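Local coordinates for protein acetyltransferase-like, GNAT family (Bacteroides thetaiotaomicron, PDB 3EY5) that probably acts as a GNAT-family N-acetyltransferase, moving an acetyl group from acetyl-CoA to an amino group of a substrate, at residues A[36-39]-A[40-44]; A[68-71]-A[72-75]; A[122-125]-A[126-130]; A[168-171]-A[172-176]. All coordinates share one frame; numbering follows the deposited sequence. Where two conformers were deposited one is given.

Contact 1 (A[36-39]-A[40-44])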
loop_
_atom_site.group_PDB
_atom_site.type_symbol
_atom_site.label_atom_id
_atom_site.label_comp_id
_atom_site.label_asym_id
_atom_site.label_seq_id
_atom_site.Cartn_x
_atom_site.Cartn_y
_atom_site.Cartn_z
ATOM N N GLU A 36 5.964 5.592 12.645
ATOM C CA GLU A 36 7.125 5.278 13.476
ATOM C C GLU A 36 7.329 3.754 13.530
ATOM O O GLU A 36 6.374 2.985 13.611
ATOM C CB GLU A 36 7.003 5.896 14.883
ATOM C CG GLU A 36 8.362 6.418 15.451
ATOM C CD GLU A 36 9.551 5.432 15.223
ATOM O OE1 GLU A 36 9.781 4.530 16.092
ATOM O OE2 GLU A 36 10.241 5.554 14.161
ATOM N N LEU A 37 8.585 3.334 13.464
ATOM C CA LEU A 37 8.898 1.923 13.336
ATOM C C LEU A 37 8.388 1.114 14.529
ATOM O O LEU A 37 7.722 0.088 14.343
ATOM C CB LEU A 37 10.384 1.712 13.077
ATOM C CG LEU A 37 10.882 2.167 11.684
ATOM C CD1 LEU A 37 12.265 1.526 11.444
ATOM C CD2 LEU A 37 9.908 1.784 10.552
ATOM N N GLU A 38 8.640 1.595 15.745
ATOM C CA GLU A 38 8.097 0.921 16.931
ATOM C C GLU A 38 6.591 0.675 16.808
ATOM O O GLU A 38 6.118 -0.353 17.273
ATOM C CB GLU A 38 8.429 1.645 18.262
ATOM C CG GLU A 38 8.335 0.670 19.492
ATOM C CD GLU A 38 7.965 1.323 20.841
ATOM O OE1 GLU A 38 7.913 2.571 20.928
ATOM O OE2 GLU A 38 7.732 0.577 21.836
ATOM N N HIS A 39 5.865 1.609 16.177
ATOM C CA HIS A 39 4.409 1.499 15.972
ATOM C C HIS A 39 4.059 0.484 14.893
ATOM O O HIS A 39 3.050 -0.240 14.971
ATOM C CB HIS A 39 3.831 2.835 15.530
ATOM C CG HIS A 39 3.801 3.876 16.599
ATOM N ND1 HIS A 39 4.274 3.656 17.875
ATOM C CD2 HIS A 39 3.366 5.158 16.574
ATOM C CE1 HIS A 39 4.124 4.755 18.593
ATOM N NE2 HIS A 39 3.577 5.682 17.825
ATOM N N LEU A 40 4.863 0.492 13.839
ATOM C CA LEU A 40 4.674 -0.433 12.745
ATOM C C LEU A 40 4.813 -1.880 13.260
ATOM O O LEU A 40 4.065 -2.771 12.866
ATOM C CB LEU A 40 5.686 -0.123 11.671
ATOM C CG LEU A 40 5.895 -1.245 10.683
ATOM C CD1 LEU A 40 4.619 -1.471 9.832
ATOM C CD2 LEU A 40 7.137 -0.931 9.831
ATOM N N ARG A 41 5.780 -2.096 14.140
ATOM C CA ARG A 41 5.909 -3.384 14.827
ATOM C C ARG A 41 4.630 -3.752 15.582
ATOM O O ARG A 41 4.121 -4.878 15.449
ATOM C CB ARG A 41 7.106 -3.367 15.772
ATOM C CG ARG A 41 8.443 -3.310 15.037
ATOM C CD ARG A 41 9.606 -3.435 16.008
ATOM N NE ARG A 41 9.674 -4.764 16.626
ATOM C CZ ARG A 41 10.461 -5.754 16.202
ATOM N NH1 ARG A 41 11.269 -5.571 15.152
ATOM N NH2 ARG A 41 10.444 -6.922 16.836
ATOM N N GLU A 42 4.101 -2.790 16.333
ATOM C CA GLU A 42 2.887 -2.975 17.105
ATOM C C GLU A 42 1.653 -3.305 16.231
ATOM O O GLU A 42 0.887 -4.206 16.569
ATOM C CB GLU A 42 2.646 -1.747 17.986
ATOM C CG GLU A 42 3.765 -1.552 19.060
ATOM C CD GLU A 42 3.796 -0.164 19.751
ATOM O OE1 GLU A 42 2.896 0.685 19.554
ATOM O OE2 GLU A 42 4.750 0.070 20.523
ATOM N N TYR A 43 1.483 -2.593 15.112
ATOM C CA TYR A 43 0.374 -2.840 14.183
ATOM C C TYR A 43 0.497 -4.249 13.604
ATOM O O TYR A 43 -0.477 -4.999 13.529
ATOM C CB TYR A 43 0.368 -1.791 13.044
ATOM C CG TYR A 43 -0.307 -0.457 13.374
ATOM C CD1 TYR A 43 -1.464 -0.045 12.704
ATOM C CD2 TYR A 43 0.204 0.390 14.365
ATOM C CE1 TYR A 43 -2.096 1.184 13.030
ATOM C CE2 TYR A 43 -0.407 1.620 14.680
ATOM C CZ TYR A 43 -1.543 2.011 14.014
ATOM O OH TYR A 43 -2.141 3.210 14.339
ATOM N N THR A 44 1.706 -4.595 13.189
ATOM C CA THR A 44 1.969 -5.906 12.608
ATOM C C THR A 44 1.434 -7.073 13.489
ATOM O O THR A 44 0.582 -7.849 13.043
ATOM C CB THR A 44 3.470 -6.065 12.263
ATOM O OG1 THR A 44 3.816 -5.151 11.211
ATOM C CG2 THR A 44 3.784 -7.489 11.826
#
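Glu42 reaches back along its helix to Glu38 and His39. Its CB sits 3.4 Å from His39 O. With CG anti to the carbonyl carbon (chi1 -64°), the chain turns toward the preceding turn and CG comes to 3.2 Å from Glu38 O; CD then passes over the same carbonyl. The two carboxylate oxygens meet different neighbours: OE1 stands 3.7 Å from His39 ND1, too far to satisfy a nitrogen that has no partner in the model, whereas OE2 lies 3.3 Å from Glu38 OE2, two acceptors that probably repel each other, their carboxylate planes 71° apart. This is the first part of helix 37-46, one of the two helices between the first two strands of the GNAT core. Glu36 is its N-cap, OE1 accepting from Glu38 N at 3.2 Å from above the carboxylate plane. Regular backbone bonds follow, among them Arg41 N to Leu37 O. On the apolar side Leu37 and Leu40 run side by side with their CD2 atoms 3.9 Å apart, and Leu40 continues onto Tyr18 and Leu25 of helix 15-28. Tyr43 brings its ring edge to His39 O, CD2 at 3.0 Å.

Contact 2 (A[68-71]-A[72-75])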
loop_
_atom_site.group_PDB
_atom_site.type_symbol
_atom_site.label_atom_id
_atom_site.label_comp_id
_atom_site.label_asym_id
_atom_site.label_seq_id
_atom_site.Cartn_x
_atom_site.Cartn_y
_atom_site.Cartn_z
ATOM N N TRP A 68 -4.694 -3.319 4.675
ATOM C CA TRP A 68 -5.760 -3.444 5.632
ATOM C C TRP A 68 -6.953 -4.133 4.987
ATOM O O TRP A 68 -7.313 -3.885 3.823
ATOM C CB TRP A 68 -6.209 -2.080 6.105
ATOM C CG TRP A 68 -5.161 -1.309 6.789
ATOM C CD1 TRP A 68 -4.075 -0.701 6.199
ATOM C CD2 TRP A 68 -5.072 -1.034 8.192
ATOM N NE1 TRP A 68 -3.320 -0.081 7.139
ATOM C CE2 TRP A 68 -3.904 -0.262 8.379
ATOM C CE3 TRP A 68 -5.855 -1.388 9.316
ATOM C CZ2 TRP A 68 -3.509 0.207 9.636
ATOM C CZ3 TRP A 68 -5.457 -0.933 10.584
ATOM C CH2 TRP A 68 -4.296 -0.144 10.731
ATOM N N ASP A 69 -7.584 -4.955 5.810
ATOM C CA ASP A 69 -8.797 -5.670 5.487
ATOM C C ASP A 69 -9.981 -4.866 6.074
ATOM O O ASP A 69 -10.073 -4.712 7.287
ATOM C CB ASP A 69 -8.655 -7.055 6.116
ATOM C CG ASP A 69 -9.953 -7.868 6.107
ATOM O OD1 ASP A 69 -10.886 -7.583 5.292
ATOM O OD2 ASP A 69 -10.027 -8.826 6.931
ATOM N N PHE A 70 -10.863 -4.347 5.214
ATOM C CA PHE A 70 -12.060 -3.588 5.629
ATOM C C PHE A 70 -13.372 -4.243 5.184
ATOM O O PHE A 70 -14.354 -3.553 4.889
ATOM C CB PHE A 70 -12.051 -2.150 5.085
ATOM C CG PHE A 70 -11.023 -1.255 5.708
ATOM C CD1 PHE A 70 -9.904 -0.861 4.992
ATOM C CD2 PHE A 70 -11.175 -0.784 7.011
ATOM C CE1 PHE A 70 -8.955 -0.011 5.563
ATOM C CE2 PHE A 70 -10.218 0.052 7.586
ATOM C CZ PHE A 70 -9.104 0.431 6.852
ATOM N N ASP A 71 -13.393 -5.575 5.134
ATOM C CA ASP A 71 -14.617 -6.374 4.886
ATOM C C ASP A 71 -15.212 -6.146 3.505
ATOM O O ASP A 71 -15.438 -7.095 2.782
ATOM C CB ASP A 71 -15.699 -6.179 5.966
ATOM C CG ASP A 71 -15.123 -6.053 7.362
ATOM O OD1 ASP A 71 -14.553 -7.049 7.868
ATOM O OD2 ASP A 71 -15.254 -4.947 7.945
ATOM N N GLU A 72 -15.482 -4.900 3.141
ATOM C CA GLU A 72 -15.937 -4.601 1.788
ATOM C C GLU A 72 -14.792 -4.565 0.774
ATOM O O GLU A 72 -14.995 -4.913 -0.387
ATOM C CB GLU A 72 -16.684 -3.262 1.740
ATOM C CG GLU A 72 -17.900 -3.196 2.642
ATOM C CD GLU A 72 -17.648 -2.413 3.919
ATOM O OE1 GLU A 72 -16.502 -1.949 4.130
ATOM O OE2 GLU A 72 -18.611 -2.250 4.703
ATOM N N PHE A 73 -13.608 -4.131 1.217
ATOM C CA PHE A 73 -12.458 -3.836 0.330
ATOM C C PHE A 73 -11.172 -3.958 1.132
ATOM O O PHE A 73 -11.218 -3.994 2.386
ATOM C CB PHE A 73 -12.534 -2.421 -0.270
ATOM C CG PHE A 73 -12.450 -1.329 0.759
ATOM C CD1 PHE A 73 -11.260 -0.650 0.986
ATOM C CD2 PHE A 73 -13.558 -0.960 1.482
ATOM C CE1 PHE A 73 -11.181 0.349 1.941
ATOM C CE2 PHE A 73 -13.478 0.041 2.464
ATOM C CZ PHE A 73 -12.295 0.696 2.686
ATOM N N TYR A 74 -10.048 -3.977 0.389
ATOM C CA TYR A 74 -8.702 -3.940 0.912
ATOM C C TYR A 74 -7.993 -2.611 0.560
ATOM O O TYR A 74 -8.119 -2.092 -0.576
ATOM C CB TYR A 74 -7.877 -5.092 0.314
ATOM C CG TYR A 74 -8.372 -6.485 0.643
ATOM C CD1 TYR A 74 -8.297 -6.995 1.939
ATOM C CD2 TYR A 74 -8.904 -7.295 -0.351
ATOM C CE1 TYR A 74 -8.760 -8.303 2.241
ATOM C CE2 TYR A 74 -9.358 -8.605 -0.077
ATOM C CZ TYR A 74 -9.278 -9.096 1.214
ATOM O OH TYR A 74 -9.740 -10.365 1.456
ATOM N N TYR A 75 -7.237 -2.091 1.533
ATOM C CA TYR A 75 -6.473 -0.856 1.346
ATOM C C TYR A 75 -4.996 -1.176 1.390
ATOM O O TYR A 75 -4.513 -1.733 2.400
ATOM C CB TYR A 75 -6.775 0.161 2.451
ATOM C CG TYR A 75 -5.877 1.363 2.365
ATOM C CD1 TYR A 75 -5.893 2.192 1.224
ATOM C CD2 TYR A 75 -4.990 1.677 3.402
ATOM C CE1 TYR A 75 -5.059 3.288 1.130
ATOM C CE2 TYR A 75 -4.152 2.795 3.317
ATOM C CZ TYR A 75 -4.192 3.577 2.164
ATOM O OH TYR A 75 -3.402 4.704 2.053
#
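Trp68 and Tyr75 form an antiparallel hydrogen-bonded pair, Trp68 N to Tyr75 O at 2.8 Å and Tyr75 N to Trp68 O at 2.9 Å, and the adjoining Asp69-Tyr74 pair is non-hydrogen-bonded. A further bond, Phe70 N to Phe73 O, closes the turn, while Asp69 OD1 accepts from Asp71 N at 3.2 Å in an Asx turn. Phe73 holds its ring in the crowded position between backbone N and carbonyl carbon (chi1 64°), which folds the ring back against Phe70. Phe70 CB then sits over the Phe73 face, 3.9 Å from the centroid, in a CH-pi contact, and the two rings, 26° from parallel, are displaced until little of one covers the other. The turn joins strands 60-69 and 74-81, a hairpin in the central sheet of the GNAT fold, and helix 161-176 packs against it. A serine in place of Phe73 would probably take away the ring that Phe70 CB and CD1 rest on and open a gap beside Lys171 of that helix. The Phe70 ring also turns its edge to Tyr75 CB, with CE1 3.8 Å away. Next along the same face, Trp68 CD1 meets the edge of Tyr75 at CD2 (3.8 Å). The polar ends of that pair are engaged by other residues: Trp68 NE1 bonds Glu77 and Tyr75 OH bonds Tyr177.

Contact 3 (A[122-125]-A[126-130]). With SO4 (sulfate ion), chain B.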
loop_
_atom_site.group_PDB
_atom_site.type_symbol
_atom_site.label_atom_id
_atom_site.label_comp_id
_atom_site.label_asym_id
_atom_site.label_seq_id
_atom_site.Cartn_x
_atom_site.Cartn_y
_atom_site.Cartn_z
ATOM N N ILE A 122 0.648 6.386 -12.360
ATOM C CA ILE A 122 -0.783 6.270 -12.637
ATOM C C ILE A 122 -1.023 5.428 -13.892
ATOM O O ILE A 122 -1.842 4.503 -13.860
ATOM C CB ILE A 122 -1.471 7.650 -12.668
ATOM C CG1 ILE A 122 -1.616 8.132 -11.222
ATOM C CG2 ILE A 122 -2.847 7.565 -13.284
ATOM C CD1 ILE A 122 -1.672 9.567 -11.082
ATOM N N ASN A 123 -0.292 5.696 -14.981
ATOM C CA ASN A 123 -0.456 4.839 -16.165
ATOM C C ASN A 123 -0.037 3.381 -15.922
ATOM O O ASN A 123 -0.673 2.447 -16.448
ATOM C CB ASN A 123 0.218 5.434 -17.413
ATOM C CG ASN A 123 -0.435 6.763 -17.821
ATOM O OD1 ASN A 123 -1.636 6.829 -17.995
ATOM N ND2 ASN A 123 0.350 7.801 -17.958
ATOM N N PHE A 124 1.002 3.175 -15.132
ATOM C CA PHE A 124 1.336 1.823 -14.749
ATOM C C PHE A 124 0.115 1.143 -14.059
ATOM O O PHE A 124 -0.319 0.069 -14.461
ATOM C CB PHE A 124 2.569 1.796 -13.869
ATOM C CG PHE A 124 2.801 0.492 -13.217
ATOM C CD1 PHE A 124 3.451 -0.517 -13.890
ATOM C CD2 PHE A 124 2.355 0.263 -11.927
ATOM C CE1 PHE A 124 3.669 -1.749 -13.272
ATOM C CE2 PHE A 124 2.566 -0.974 -11.299
ATOM C CZ PHE A 124 3.213 -1.978 -11.971
ATOM N N TYR A 125 -0.475 1.793 -13.063
ATOM C CA TYR A 125 -1.591 1.150 -12.383
ATOM C C TYR A 125 -2.824 0.972 -13.279
ATOM O O TYR A 125 -3.532 -0.050 -13.162
ATOM C CB TYR A 125 -1.941 1.879 -11.102
ATOM C CG TYR A 125 -0.944 1.639 -9.979
ATOM C CD1 TYR A 125 -0.832 0.385 -9.397
ATOM C CD2 TYR A 125 -0.132 2.663 -9.496
ATOM C CE1 TYR A 125 0.048 0.141 -8.388
ATOM C CE2 TYR A 125 0.773 2.434 -8.435
ATOM C CZ TYR A 125 0.849 1.167 -7.899
ATOM O OH TYR A 125 1.720 0.883 -6.872
ATOM N N GLN A 126 -3.060 1.942 -14.169
ATOM C CA GLN A 126 -4.182 1.899 -15.075
ATOM C C GLN A 126 -4.010 0.779 -16.107
ATOM O O GLN A 126 -4.980 0.089 -16.443
ATOM C CB GLN A 126 -4.351 3.239 -15.810
ATOM C CG GLN A 126 -5.012 4.348 -14.993
ATOM C CD GLN A 126 -5.173 5.586 -15.830
ATOM O OE1 GLN A 126 -4.471 5.755 -16.817
ATOM N NE2 GLN A 126 -6.136 6.423 -15.488
ATOM N N ARG A 127 -2.791 0.632 -16.630
ATOM C CA ARG A 127 -2.471 -0.511 -17.458
ATOM C C ARG A 127 -2.778 -1.815 -16.773
ATOM O O ARG A 127 -3.103 -2.797 -17.443
ATOM C CB ARG A 127 -1.005 -0.517 -17.861
ATOM C CG ARG A 127 -0.739 0.412 -19.019
ATOM C CD ARG A 127 0.596 0.136 -19.671
ATOM N NE ARG A 127 1.749 0.070 -18.760
ATOM C CZ ARG A 127 2.405 1.125 -18.247
ATOM N NH1 ARG A 127 2.029 2.363 -18.501
ATOM N NH2 ARG A 127 3.467 0.937 -17.471
ATOM N N HIS A 128 -2.678 -1.854 -15.449
ATOM C CA HIS A 128 -2.902 -3.114 -14.784
ATOM C C HIS A 128 -4.220 -3.164 -14.052
ATOM O O HIS A 128 -4.352 -3.871 -13.046
ATOM C CB HIS A 128 -1.702 -3.521 -13.923
ATOM C CG HIS A 128 -0.449 -3.715 -14.721
ATOM N ND1 HIS A 128 0.514 -2.733 -14.848
ATOM C CD2 HIS A 128 -0.032 -4.750 -15.484
ATOM C CE1 HIS A 128 1.481 -3.166 -15.630
ATOM N NE2 HIS A 128 1.175 -4.386 -16.032
ATOM N N GLY A 129 -5.202 -2.427 -14.579
ATOM C CA GLY A 129 -6.591 -2.593 -14.186
ATOM C C GLY A 129 -7.112 -1.833 -12.988
ATOM O O GLY A 129 -8.190 -2.158 -12.490
ATOM N N PHE A 130 -6.367 -0.819 -12.534
ATOM C CA PHE A 130 -6.870 0.124 -11.547
ATOM C C PHE A 130 -7.502 1.317 -12.242
ATOM O O PHE A 130 -6.985 1.809 -13.258
ATOM C CB PHE A 130 -5.754 0.583 -10.590
ATOM C CG PHE A 130 -5.304 -0.485 -9.644
ATOM C CD1 PHE A 130 -5.696 -0.446 -8.318
ATOM C CD2 PHE A 130 -4.495 -1.539 -10.077
ATOM C CE1 PHE A 130 -5.275 -1.420 -7.405
ATOM C CE2 PHE A 130 -4.080 -2.541 -9.171
ATOM C CZ PHE A 130 -4.480 -2.478 -7.830
HETATM S S SO4 B . 4.112 -2.783 -17.848
HETATM O O1 SO4 B . 4.773 -1.850 -16.923
HETATM O O2 SO4 B . 2.772 -2.348 -18.242
HETATM O O3 SO4 B . 3.948 -4.053 -17.114
HETATM O O4 SO4 B . 4.923 -2.981 -19.047
#
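Phe124 O is gripped twice by His128: ND1 donates at 2.9 Å, and the backbone N adds a weak bond at 3.2 Å. The carbonyl lies 23° out of the imidazole plane, and the same ring passes obliquely by Phe124, CE1 to CE1 3.5 Å. A lysine in place of His128 would probably leave Phe124 O with the weak backbone donor alone and the Phe124 ring without its flat neighbour. Helix 116-127 stops here in a Schellman motif: Phe130 N bonds Tyr125 O at 3.0 Å, Gly129 N bonds Gln126 O, and Gly129 takes the positive phi. A tyrosine before such a Gly-Phe end is familiar in GNAT proteins. Across the turn Tyr125 directs its edge at the face of Phe130, a T-shaped pair with planes at 72°, packed against strands 106-110 and 149-156. Arg127, bent at chi3 (-51°), lays its guanidinium over Phe124 CA and meets a sulfate edge-on, NE to O2 at 2.7 Å and NH2 to O1 at 3.1 Å. His128 NE2 stands 3.0 Å from sulfate O3. The ion probably came from the crystallisation liquor, but these nitrogens, gathered at a helix C-terminus, probably make this a place able to receive an anion.

Contact 4 (A[168-171]-A[172-176])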
loop_
_atom_site.group_PDB
_atom_site.type_symbol
_atom_site.label_atom_id
_atom_site.label_comp_id
_atom_site.label_asym_id
_atom_site.label_seq_id
_atom_site.Cartn_x
_atom_site.Cartn_y
_atom_site.Cartn_z
ATOM N N ILE A 168 -15.263 5.375 1.853
ATOM C CA ILE A 168 -13.906 4.820 1.897
ATOM C C ILE A 168 -12.928 5.821 2.533
ATOM O O ILE A 168 -12.131 5.447 3.411
ATOM C CB ILE A 168 -13.432 4.388 0.533
ATOM C CG1 ILE A 168 -14.201 3.117 0.125
ATOM C CG2 ILE A 168 -11.925 4.178 0.531
ATOM C CD1 ILE A 168 -14.173 2.883 -1.370
ATOM N N ARG A 169 -13.009 7.082 2.114
ATOM C CA ARG A 169 -12.164 8.134 2.685
ATOM C C ARG A 169 -12.294 8.148 4.177
ATOM O O ARG A 169 -11.300 8.214 4.895
ATOM C CB ARG A 169 -12.592 9.500 2.158
ATOM C CG ARG A 169 -11.682 10.620 2.615
ATOM C CD ARG A 169 -12.212 11.937 2.106
ATOM N NE ARG A 169 -12.692 12.800 3.176
ATOM C CZ ARG A 169 -13.896 12.723 3.744
ATOM N NH1 ARG A 169 -14.206 13.579 4.704
ATOM N NH2 ARG A 169 -14.788 11.793 3.382
ATOM N N HIS A 170 -13.535 8.086 4.645
ATOM C CA HIS A 170 -13.797 8.118 6.058
ATOM C C HIS A 170 -13.124 6.916 6.767
ATOM O O HIS A 170 -12.408 7.097 7.743
ATOM C CB HIS A 170 -15.319 8.229 6.360
ATOM C CG HIS A 170 -15.623 8.280 7.828
ATOM N ND1 HIS A 170 -15.414 9.413 8.591
ATOM C CD2 HIS A 170 -16.057 7.327 8.686
ATOM C CE1 HIS A 170 -15.733 9.162 9.849
ATOM N NE2 HIS A 170 -16.124 7.903 9.937
ATOM N N LYS A 171 -13.337 5.710 6.265
ATOM C CA LYS A 171 -12.645 4.516 6.770
ATOM C C LYS A 171 -11.114 4.636 6.831
ATOM O O LYS A 171 -10.502 4.241 7.822
ATOM C CB LYS A 171 -13.017 3.275 5.925
ATOM C CG LYS A 171 -14.501 2.933 5.956
ATOM C CD LYS A 171 -14.809 1.602 5.244
ATOM C CE LYS A 171 -16.322 1.386 4.998
ATOM N NZ LYS A 171 -16.830 1.943 3.671
ATOM N N LEU A 172 -10.511 5.170 5.764
ATOM C CA LEU A 172 -9.068 5.383 5.695
ATOM C C LEU A 172 -8.557 6.377 6.745
ATOM O O LEU A 172 -7.569 6.096 7.466
ATOM C CB LEU A 172 -8.648 5.890 4.289
ATOM C CG LEU A 172 -8.977 4.981 3.090
ATOM C CD1 LEU A 172 -8.381 5.552 1.799
ATOM C CD2 LEU A 172 -8.487 3.577 3.300
ATOM N N HIS A 173 -9.196 7.550 6.802
ATOM C CA HIS A 173 -8.742 8.602 7.701
ATOM C C HIS A 173 -8.823 8.192 9.171
ATOM O O HIS A 173 -7.959 8.521 9.969
ATOM C CB HIS A 173 -9.547 9.864 7.468
ATOM C CG HIS A 173 -9.147 10.583 6.227
ATOM N ND1 HIS A 173 -9.388 11.923 6.032
ATOM C CD2 HIS A 173 -8.475 10.153 5.127
ATOM C CE1 HIS A 173 -8.908 12.291 4.853
ATOM N NE2 HIS A 173 -8.341 11.236 4.287
ATOM N N THR A 174 -9.862 7.475 9.529
ATOM C CA THR A 174 -10.042 7.207 10.944
ATOM C C THR A 174 -9.221 5.991 11.359
ATOM O O THR A 174 -8.497 6.065 12.357
ATOM C CB THR A 174 -11.510 7.074 11.317
ATOM O OG1 THR A 174 -12.132 6.158 10.421
ATOM C CG2 THR A 174 -12.229 8.410 11.158
ATOM N N ILE A 175 -9.274 4.913 10.570
ATOM C CA ILE A 175 -8.655 3.643 10.953
ATOM C C ILE A 175 -7.182 3.552 10.633
ATOM O O ILE A 175 -6.397 3.050 11.437
ATOM C CB ILE A 175 -9.385 2.445 10.343
ATOM C CG1 ILE A 175 -10.827 2.450 10.860
ATOM C CG2 ILE A 175 -8.686 1.128 10.781
ATOM C CD1 ILE A 175 -11.860 2.071 9.852
ATOM N N VAL A 176 -6.788 4.033 9.462
ATOM C CA VAL A 176 -5.396 3.878 9.099
ATOM C C VAL A 176 -4.541 5.025 9.654
ATOM O O VAL A 176 -3.412 4.829 10.112
ATOM C CB VAL A 176 -5.244 3.697 7.578
ATOM C CG1 VAL A 176 -3.787 3.756 7.175
ATOM C CG2 VAL A 176 -5.886 2.362 7.159
#
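Leu172 and Ile168 lie side by side on the buried face of helix 161-176, the C-terminal helix that packs on the hairpin of strands 60-69 and 74-81. Leu172 CG stands 4.0 Å from Ile168 CG2, in addition to the regular helical bond from Leu172 N to Ile168 O, and the leucine goes on to touch Tyr75 and Tyr137. His173 comes next, its ring facing the aliphatic part of Arg169. Arg169 CG lies 4.0 Å from the imidazole centroid and 17° off the ring normal, a CH-pi contact. It gets there because Arg169 CG is swung anti to its own nitrogen (chi1 -175°); the guanidinium, its plane 62° from the ring, serves instead a salt bridge to Glu166. Thr174 then doubles the hold on His170 O, adding a side-chain bond from OG1 (2.9 Å) to the one from its N (3.1 Å). With the hydroxyl thus engaged, methyl CG2 is left to sit over the His170 ring, 4.2 Å from its centroid, in a second CH-pi contact. Ile175 leans back on the preceding turn: its N bonds Lys171 O at 3.1 Å while CD1 approaches that same oxygen to 3.3 Å, and the side chain also reaches Phe70. Val176 turns inward against Trp68 and Tyr75; its N bonds Leu172 O, and its own O accepts a hydrogen bond from Arg35 NH2.

The four contacts follow one another along the chain without overlap. Contacts 2 and 4 are the closest pair, centres about 11 Å apart: the C-terminal helix lies directly on the hairpin turn, with Phe70 CE2 and Ile175 CD1 3.5 Å apart. Contact 1 touches contact 2 alone, Tyr43 CE1 lying 3.4 Å from Trp68 CH2, and comes to about 5 Å of contact 4 at the nearest atoms, so two helices far apart in sequence pack on the same hairpin. Contact 3 touches none of the others; it is about 7 Å from contact 2 at the nearest atoms, and its centre lies about 30 Å from that of contact 1, across the chain's centre, where helix 116-127 ends beside the sheet's other half.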